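Local coordinates for malic enzyme (Entamoeba histolytica, PDB 3NV9), which probably catalyses the oxidative decarboxylation of malate to pyruvate with NAD or NADP as electron acceptor, working as a deeply entangled dimer, at residues E12-S17 with E475-A480; D194-A199 with R376-N381; L235-T240 with M382-S387. All coordinates share one frame; numbering follows the deposited sequence.

Contact 1 (E12-S17 with E475-A480); sequences EECLPS and ECLAYA
Leu477, on helix 470-485, meets both Cys14 and Leu15. Cys476, just before it, is buried against Lys38 of helix 21-43, on another side of the helix. Leu477 comes next, and its side chain leaves the helix toward the N-terminal segment. With CG anti to the backbone N (chi1 -172°), the side chain stands out from the helix and its two methyls divide the work. Leu477 CD2 presses on Cys14 CB at 3.4 Å, tighter than usual carbon-carbon packing, and lies 3.7 Å from the carbonyl oxygen Cys14 O. Leu477 CD1 takes the other neighbour and meets Leu15 CD1 at 3.7 Å, the two leucines lying at a slant to each other. A forked leucine suits a place where two neighbours must be covered at once, and Cys14 is small, consistent with the methyl lying near its backbone. Leu15 has a chi2 of 4°, so CD1 nearly eclipses CA, an unusual shape that may partly reflect the model. Leu4 touches both Cys14 and Leu477 and so adds to the apolar cluster. Farther on, Tyr479 turns to another face: it packs on Gln30 and Glu34, and its OH is hydrogen-bonded to Arg71 of the second subunit. Ala480, a turn after Leu477, again faces the N-terminal segment, but its small CB packs on Phe31 instead. This is plain apolar packing of a short N-terminal helix and its following loop on the C-terminal helix 470-485, in a helical cluster with helix 21-43 as the third member.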
loop_
_atom_site.group_PDB
_atom_site.type_symbol
_atom_site.label_atom_id
_atom_site.label_comp_id
_atom_site.label_asym_id
_atom_site.label_seq_id
_atom_site.Cartn_x
_atom_site.Cartn_y
_atom_site.Cartn_z
ATOM N N GLU A 12 -13.830 24.079 -22.501
ATOM C CA GLU A 12 -13.670 25.379 -23.145
ATOM C C GLU A 12 -14.974 25.910 -23.760
ATOM O O GLU A 12 -15.352 27.073 -23.529
ATOM C CB GLU A 12 -12.533 25.367 -24.187
ATOM C CG GLU A 12 -11.124 25.017 -23.623
ATOM C CD GLU A 12 -10.496 26.076 -22.683
ATOM O OE1 GLU A 12 -10.750 27.298 -22.845
ATOM O OE2 GLU A 12 -9.708 25.676 -21.784
ATOM N N GLU A 13 -15.680 25.044 -24.467
ATOM C CA GLU A 13 -16.918 25.406 -25.174
ATOM C C GLU A 13 -18.105 25.522 -24.232
ATOM O O GLU A 13 -19.100 26.145 -24.565
ATOM C CB GLU A 13 -17.218 24.380 -26.276
ATOM C CG GLU A 13 -16.096 24.253 -27.338
ATOM C CD GLU A 13 -14.896 23.306 -26.948
ATOM O OE1 GLU A 13 -14.539 23.123 -25.761
ATOM O OE2 GLU A 13 -14.271 22.738 -27.860
ATOM N N CYS A 14 -18.022 24.887 -23.061
ATOM C CA CYS A 14 -19.116 24.948 -22.090
ATOM C C CYS A 14 -18.991 26.173 -21.199
ATOM O O CYS A 14 -19.893 26.492 -20.431
ATOM C CB CYS A 14 -19.171 23.672 -21.238
ATOM S SG CYS A 14 -19.543 22.183 -22.211
ATOM N N LEU A 15 -17.837 26.827 -21.273
ATOM C CA LEU A 15 -17.625 28.076 -20.574
ATOM C C LEU A 15 -18.099 29.172 -21.518
ATOM O O LEU A 15 -17.659 29.259 -22.686
ATOM C CB LEU A 15 -16.160 28.260 -20.187
ATOM C CG LEU A 15 -15.594 27.959 -18.787
ATOM C CD1 LEU A 15 -16.553 27.368 -17.801
ATOM C CD2 LEU A 15 -14.368 27.133 -18.895
ATOM N N PRO A 16 -19.043 29.977 -21.031
ATOM C CA PRO A 16 -19.702 31.010 -21.842
ATOM C C PRO A 16 -18.742 31.955 -22.560
ATOM O O PRO A 16 -17.750 32.430 -21.974
ATOM C CB PRO A 16 -20.543 31.766 -20.816
ATOM C CG PRO A 16 -20.840 30.717 -19.745
ATOM C CD PRO A 16 -19.656 29.807 -19.702
ATOM N N SER A 17 -19.055 32.213 -23.832
ATOM C CA SER A 17 -18.388 33.242 -24.641
ATOM C C SER A 17 -18.065 34.537 -23.884
ATOM O O SER A 17 -16.961 35.081 -24.005
ATOM C CB SER A 17 -19.271 33.603 -25.835
ATOM O OG SER A 17 -18.755 33.046 -27.048
ATOM N N GLU A 475 -23.742 20.347 -12.457
ATOM C CA GLU A 475 -23.637 21.160 -11.238
ATOM C C GLU A 475 -22.292 21.817 -11.039
ATOM O O GLU A 475 -22.212 23.021 -10.637
ATOM C CB GLU A 475 -23.951 20.363 -9.988
ATOM C CG GLU A 475 -25.434 20.177 -9.774
ATOM C CD GLU A 475 -25.777 18.972 -8.865
ATOM O OE1 GLU A 475 -24.882 18.551 -8.088
ATOM O OE2 GLU A 475 -26.932 18.464 -8.961
ATOM N N CYS A 476 -21.219 21.058 -11.269
ATOM C CA CYS A 476 -19.906 21.669 -11.085
ATOM C C CYS A 476 -19.675 22.826 -12.061
ATOM O O CYS A 476 -19.055 23.832 -11.712
ATOM C CB CYS A 476 -18.757 20.650 -11.151
ATOM S SG CYS A 476 -18.800 19.431 -9.896
ATOM N N LEU A 477 -20.169 22.673 -13.279
ATOM C CA LEU A 477 -20.046 23.746 -14.284
ATOM C C LEU A 477 -20.732 25.045 -13.810
ATOM O O LEU A 477 -20.065 26.065 -13.607
ATOM C CB LEU A 477 -20.550 23.273 -15.650
ATOM C CG LEU A 477 -20.285 24.233 -16.817
ATOM C CD1 LEU A 477 -18.873 24.703 -16.845
ATOM C CD2 LEU A 477 -20.660 23.625 -18.150
ATOM N N ALA A 478 -22.041 24.973 -13.573
ATOM C CA ALA A 478 -22.820 26.061 -12.998
ATOM C C ALA A 478 -22.114 26.688 -11.783
ATOM O O ALA A 478 -22.016 27.897 -11.662
ATOM C CB ALA A 478 -24.245 25.540 -12.601
ATOM N N TYR A 479 -21.612 25.852 -10.892
ATOM C CA TYR A 479 -20.906 26.319 -9.713
ATOM C C TYR A 479 -19.746 27.212 -10.129
ATOM O O TYR A 479 -19.552 28.328 -9.581
ATOM C CB TYR A 479 -20.389 25.100 -8.967
ATOM C CG TYR A 479 -19.480 25.384 -7.826
ATOM C CD1 TYR A 479 -18.101 25.624 -8.051
ATOM C CD2 TYR A 479 -19.985 25.442 -6.509
ATOM C CE1 TYR A 479 -17.232 25.903 -6.996
ATOM C CE2 TYR A 479 -19.105 25.738 -5.415
ATOM C CZ TYR A 479 -17.731 25.951 -5.679
ATOM O OH TYR A 479 -16.861 26.188 -4.643
ATOM N N ALA A 480 -18.981 26.730 -11.118
ATOM C CA ALA A 480 -17.769 27.433 -11.506
ATOM C C ALA A 480 -18.152 28.771 -12.109
ATOM O O ALA A 480 -17.554 29.791 -11.753
ATOM C CB ALA A 480 -16.906 26.620 -12.463
#

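Contact 2 (D194-A199 with R376-N381); sequences DQQGTA and RKITDN. With SO4 (sulfate ion), chain C; SO4 (sulfate ion), chain I.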
loop_
_atom_site.group_PDB
_atom_site.type_symbol
_atom_site.label_atom_id
_atom_site.label_comp_id
_atom_site.label_asym_id
_atom_site.label_seq_id
_atom_site.Cartn_x
_atom_site.Cartn_y
_atom_site.Cartn_z
ATOM N N ASP A 194 9.913 15.743 -6.664
ATOM C CA ASP A 194 10.065 17.210 -6.839
ATOM C C ASP A 194 11.479 17.684 -7.202
ATOM O O ASP A 194 11.629 18.793 -7.690
ATOM C CB ASP A 194 9.643 17.936 -5.582
ATOM C CG ASP A 194 8.268 17.616 -5.216
ATOM O OD1 ASP A 194 7.345 18.259 -5.768
ATOM O OD2 ASP A 194 8.112 16.706 -4.384
ATOM N N GLN A 195 12.489 16.857 -6.949
ATOM C CA GLN A 195 13.855 17.205 -7.333
ATOM C C GLN A 195 14.109 16.719 -8.766
ATOM O O GLN A 195 13.778 17.439 -9.677
ATOM C CB GLN A 195 14.887 16.695 -6.323
ATOM C CG GLN A 195 15.021 17.588 -5.057
ATOM C CD GLN A 195 15.910 16.951 -4.017
ATOM O OE1 GLN A 195 17.099 16.747 -4.223
ATOM N NE2 GLN A 195 15.317 16.550 -2.923
ATOM N N GLN A 196 14.627 15.510 -8.978
ATOM C CA GLN A 196 14.960 15.098 -10.361
ATOM C C GLN A 196 13.703 14.908 -11.313
ATOM O O GLN A 196 13.751 15.171 -12.508
ATOM C CB GLN A 196 15.792 13.813 -10.338
ATOM C CG GLN A 196 17.106 13.868 -9.574
ATOM C CD GLN A 196 17.607 12.466 -9.252
ATOM O OE1 GLN A 196 16.862 11.661 -8.677
ATOM N NE2 GLN A 196 18.867 12.154 -9.649
ATOM N N GLY A 197 12.582 14.477 -10.738
ATOM C CA GLY A 197 11.354 14.305 -11.494
ATOM C C GLY A 197 10.927 15.562 -12.202
ATOM O O GLY A 197 10.812 15.569 -13.436
ATOM N N THR A 198 10.707 16.625 -11.432
ATOM C CA THR A 198 10.374 17.948 -11.982
ATOM C C THR A 198 11.435 18.487 -12.930
ATOM O O THR A 198 11.131 19.069 -13.925
ATOM C CB THR A 198 10.127 18.976 -10.836
ATOM O OG1 THR A 198 9.007 18.546 -10.051
ATOM C CG2 THR A 198 9.878 20.414 -11.391
ATOM N N ALA A 199 12.699 18.369 -12.573
ATOM C CA ALA A 199 13.778 18.857 -13.401
ATOM C C ALA A 199 13.837 18.009 -14.662
ATOM O O ALA A 199 14.036 18.541 -15.729
ATOM C CB ALA A 199 15.071 18.799 -12.656
ATOM N N ARG A 376 20.180 1.104 -8.448
ATOM C CA ARG A 376 20.454 1.371 -7.036
ATOM C C ARG A 376 20.052 2.780 -6.677
ATOM O O ARG A 376 19.582 3.013 -5.572
ATOM C CB ARG A 376 21.952 1.177 -6.739
ATOM C CG ARG A 376 22.446 -0.279 -6.846
ATOM C CD ARG A 376 23.984 -0.246 -6.617
ATOM N NE ARG A 376 24.674 -1.408 -7.132
ATOM C CZ ARG A 376 24.821 -2.549 -6.454
ATOM N NH1 ARG A 376 24.298 -2.683 -5.229
ATOM N NH2 ARG A 376 25.496 -3.570 -7.006
ATOM N N LYS A 377 20.202 3.706 -7.607
ATOM C CA LYS A 377 19.975 5.137 -7.360
ATOM C C LYS A 377 19.331 5.698 -8.618
ATOM O O LYS A 377 19.553 5.125 -9.685
ATOM C CB LYS A 377 21.326 5.855 -7.205
ATOM C CG LYS A 377 22.036 5.620 -5.871
ATOM C CD LYS A 377 23.623 5.780 -5.933
ATOM C CE LYS A 377 24.073 6.805 -6.987
ATOM N NZ LYS A 377 25.566 6.884 -7.014
ATOM N N ILE A 378 18.591 6.820 -8.522
ATOM C CA ILE A 378 18.202 7.536 -9.721
ATOM C C ILE A 378 19.259 8.569 -9.923
ATOM O O ILE A 378 19.349 9.522 -9.145
ATOM C CB ILE A 378 16.774 8.238 -9.711
ATOM C CG1 ILE A 378 15.577 7.301 -9.398
ATOM C CG2 ILE A 378 16.495 8.854 -11.034
ATOM C CD1 ILE A 378 15.637 5.876 -9.889
ATOM N N THR A 379 20.063 8.425 -10.988
ATOM C CA THR A 379 21.162 9.399 -11.200
ATOM C C THR A 379 20.622 10.554 -11.991
ATOM O O THR A 379 19.551 10.434 -12.572
ATOM C CB THR A 379 22.334 8.796 -11.978
ATOM O OG1 THR A 379 21.847 8.425 -13.264
ATOM C CG2 THR A 379 22.866 7.571 -11.242
ATOM N N ASP A 380 21.372 11.654 -12.029
ATOM C CA ASP A 380 21.023 12.814 -12.842
ATOM C C ASP A 380 21.039 12.414 -14.334
ATOM O O ASP A 380 20.202 12.833 -15.108
ATOM C CB ASP A 380 21.968 13.995 -12.598
ATOM C CG ASP A 380 21.727 14.704 -11.257
ATOM O OD1 ASP A 380 20.791 14.310 -10.505
ATOM O OD2 ASP A 380 22.488 15.690 -10.949
ATOM N N ASN A 381 21.976 11.579 -14.722
ATOM C CA ASN A 381 22.028 11.123 -16.102
ATOM C C ASN A 381 20.731 10.429 -16.526
ATOM O O ASN A 381 20.214 10.661 -17.612
ATOM C CB ASN A 381 23.240 10.238 -16.300
ATOM C CG ASN A 381 24.544 11.038 -16.266
ATOM O OD1 ASN A 381 24.528 12.265 -16.307
ATOM N ND2 ASN A 381 25.680 10.338 -16.204
HETATM S S SO4 C . 24.517 11.122 -9.126
HETATM O O1 SO4 C . 25.892 11.285 -9.532
HETATM O O2 SO4 C . 24.264 9.695 -8.942
HETATM O O3 SO4 C . 24.299 11.823 -7.867
HETATM O O4 SO4 C . 23.665 11.784 -10.083
HETATM S S SO4 I . 23.558 -5.740 -4.609
HETATM O O1 SO4 I . 23.962 -5.506 -5.998
HETATM O O2 SO4 I . 23.481 -7.189 -4.418
HETATM O O3 SO4 I . 24.535 -5.152 -3.694
HETATM O O4 SO4 I . 22.258 -5.141 -4.315
#
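Gln196 lays its carboxamide across the backbone of Ile378 and against the carboxylate of Asp380, using both N-H bonds of NE2. Gln196 NE2 gives one N-H to Ile378 O at 2.7 Å, with an N-H...O angle of 162°; the oxygen lies close to the amide plane, although the donor sits well above the plane of the carbonyl it approaches. The other N-H of Gln196 NE2 reaches Asp380 OD1 at 3.0 Å, on the anti lone pair, the side away from OD2, with amide and carboxylate planes turned 66° apart. The chain runs extended beyond CG (chi2 162°), which carries NE2 across to the second segment. Gln196 OE1 lies 3.6 Å from Ile378 CB, beside the same residue. Glutamine suits the place because one nitrogen can serve two acceptors. Asp380 OD2 has a stronger partner in Arg236, and Ile378 O also receives a weak bond from Arg183. Thr379 is the N-cap of helix 380-396: its OG1 bonds to Met382 N and to Asp428. A sulfate, probably from the crystallisation liquor, accepts a hydrogen bond from Asp380 N at its O4, 3.0 Å away, while Arg376 NH1 holds a second sulfate through O3 at 2.9 Å. Two nearly straight bonds hold the Gln196 amide against rotation, and the helix start, whose Asp380 N binds a sulfate with Lys377 close by, is probably a favourable place for an anion.

Contact 3 (L235-T240 with M382-S387); sequences LRLIVT and MAIAAS
Ile384 faces Leu237 and Thr240 across the crossing of helices 235-240 and 382-387. Its CB points toward the other helix, and CG1 continues outward, anti to the carbonyl carbon (chi1 -74°). An extended second torsion then carries CD1 to the partner surface, where this one methyl does the work. Ile384 CD1 lies 3.8 Å from Thr240 CG2. The same Ile384 CD1 is 3.9 Å from the backbone oxygen Leu237 O and 4.1 Å from Leu237 CD2. The Leu237 and Ile384 side chains run alongside one another, pointing opposite ways, while Thr240 meets Ile384 obliquely from the more exposed end of the contact. The other methyl of Leu237, CD1, turns to Ala383 CB at 3.8 Å. Each residue type fits: isoleucine supplies a long apolar reach, alanine a small CB beside which a leucine methyl can settle, and threonine puts a methyl against the interface. The axes of the short segments approach to 10.7 Å at an angle of 76°, so the helices touch at a few side chains only, through apolar packing. Around this crossing, helix 193-213 lies beside Leu237 and Ser387, and helix 413-428 receives Met382 and Ala386. Helix 229-240 itself links parallel strands 222-225 and 248-252 in a beta-alpha-beta crossover, as in a Rossmann fold, with Leu235 packing on Ile248 and Met250 of the second strand.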
loop_
_atom_site.group_PDB
_atom_site.type_symbol
_atom_site.label_atom_id
_atom_site.label_comp_id
_atom_site.label_asym_id
_atom_site.label_seq_id
_atom_site.Cartn_x
_atom_site.Cartn_y
_atom_site.Cartn_z
ATOM N N LEU A 235 17.806 23.821 -12.481
ATOM C CA LEU A 235 19.022 24.527 -12.839
ATOM C C LEU A 235 20.159 23.548 -13.018
ATOM O O LEU A 235 20.845 23.588 -14.029
ATOM C CB LEU A 235 19.375 25.559 -11.760
ATOM C CG LEU A 235 20.444 26.593 -12.101
ATOM C CD1 LEU A 235 20.151 27.819 -11.247
ATOM C CD2 LEU A 235 21.843 25.981 -11.792
ATOM N N ARG A 236 20.345 22.655 -12.059
ATOM C CA ARG A 236 21.416 21.700 -12.143
ATOM C C ARG A 236 21.332 20.763 -13.362
ATOM O O ARG A 236 22.376 20.468 -14.012
ATOM C CB ARG A 236 21.485 20.870 -10.888
ATOM C CG ARG A 236 22.611 19.823 -10.984
ATOM C CD ARG A 236 22.756 19.011 -9.731
ATOM N NE ARG A 236 21.781 17.930 -9.607
ATOM C CZ ARG A 236 20.858 17.819 -8.652
ATOM N NH1 ARG A 236 20.700 18.777 -7.739
ATOM N NH2 ARG A 236 20.064 16.751 -8.614
ATOM N N LEU A 237 20.136 20.257 -13.681
ATOM C CA LEU A 237 20.072 19.372 -14.848
ATOM C C LEU A 237 20.312 20.160 -16.098
ATOM O O LEU A 237 20.934 19.638 -17.013
ATOM C CB LEU A 237 18.752 18.576 -14.981
ATOM C CG LEU A 237 18.548 17.533 -13.886
ATOM C CD1 LEU A 237 17.347 16.602 -14.205
ATOM C CD2 LEU A 237 19.814 16.773 -13.579
ATOM N N ILE A 238 19.790 21.391 -16.147
ATOM C CA ILE A 238 19.845 22.259 -17.334
ATOM C C ILE A 238 21.284 22.681 -17.701
ATOM O O ILE A 238 21.609 22.773 -18.909
ATOM C CB ILE A 238 18.897 23.446 -17.199
ATOM C CG1 ILE A 238 17.452 22.980 -17.477
ATOM C CG2 ILE A 238 19.232 24.615 -18.163
ATOM C CD1 ILE A 238 16.325 23.909 -16.863
ATOM N N VAL A 239 22.103 22.911 -16.652
ATOM C CA VAL A 239 23.569 23.087 -16.741
ATOM C C VAL A 239 24.199 21.788 -17.231
ATOM O O VAL A 239 24.794 21.799 -18.272
ATOM C CB VAL A 239 24.216 23.725 -15.434
ATOM C CG1 VAL A 239 25.737 23.530 -15.346
ATOM C CG2 VAL A 239 23.900 25.207 -15.374
ATOM N N THR A 240 23.963 20.656 -16.587
ATOM C CA THR A 240 24.610 19.412 -17.029
ATOM C C THR A 240 24.294 19.116 -18.515
ATOM O O THR A 240 25.149 18.609 -19.229
ATOM C CB THR A 240 24.189 18.233 -16.194
ATOM O OG1 THR A 240 24.462 18.501 -14.822
ATOM C CG2 THR A 240 24.890 16.963 -16.623
ATOM N N MET A 382 20.220 9.603 -15.623
ATOM C CA MET A 382 19.026 8.837 -15.866
ATOM C C MET A 382 17.854 9.802 -16.029
ATOM O O MET A 382 17.078 9.666 -16.980
ATOM C CB MET A 382 18.788 7.891 -14.707
ATOM C CG MET A 382 19.619 6.640 -14.804
ATOM S SD MET A 382 19.617 5.814 -13.207
ATOM C CE MET A 382 17.923 5.114 -13.172
ATOM N N ALA A 383 17.756 10.798 -15.128
ATOM C CA ALA A 383 16.746 11.846 -15.269
ATOM C C ALA A 383 16.817 12.535 -16.610
ATOM O O ALA A 383 15.795 12.885 -17.175
ATOM C CB ALA A 383 16.869 12.874 -14.181
ATOM N N ILE A 384 18.037 12.771 -17.082
ATOM C CA ILE A 384 18.256 13.496 -18.355
ATOM C C ILE A 384 17.883 12.603 -19.556
ATOM O O ILE A 384 17.308 13.047 -20.513
ATOM C CB ILE A 384 19.698 14.049 -18.454
ATOM C CG1 ILE A 384 19.866 15.271 -17.508
ATOM C CG2 ILE A 384 20.050 14.413 -19.913
ATOM C CD1 ILE A 384 21.309 15.717 -17.226
ATOM N N ALA A 385 18.171 11.324 -19.468
ATOM C CA ALA A 385 17.782 10.418 -20.541
ATOM C C ALA A 385 16.229 10.475 -20.714
ATOM O O ALA A 385 15.724 10.527 -21.829
ATOM C CB ALA A 385 18.261 8.986 -20.175
ATOM N N ALA A 386 15.488 10.482 -19.595
ATOM C CA ALA A 386 14.036 10.568 -19.672
ATOM C C ALA A 386 13.629 11.848 -20.337
ATOM O O ALA A 386 12.653 11.837 -21.123
ATOM C CB ALA A 386 13.357 10.425 -18.293
ATOM N N SER A 387 14.359 12.947 -20.070
ATOM C CA SER A 387 14.061 14.230 -20.712
ATOM C C SER A 387 14.214 14.152 -22.210
ATOM O O SER A 387 13.390 14.687 -22.939
ATOM C CB SER A 387 14.981 15.365 -20.260
ATOM O OG SER A 387 15.128 15.443 -18.892
#

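Contacts 2 and 3 form one cluster, with centres 8 Å apart and atoms that touch; both use helix 380-396, contact 2 at its start and contact 3 just beyond. Their segments alternate along the chain, 194-199, 235-240, 376-381 and 382-387, so together they tie helices 193-213, 229-240 and 380-396 to one another within the NAD-binding domain. Contact 1 stands apart, its centre 39 Å from each of theirs, with nearest atoms about 23 Å from contact 2 and 26 Å from contact 3. Along the chain it encloses both: it brings together helices near the two ends of the chain, and lies across the chain's centre from contact 3.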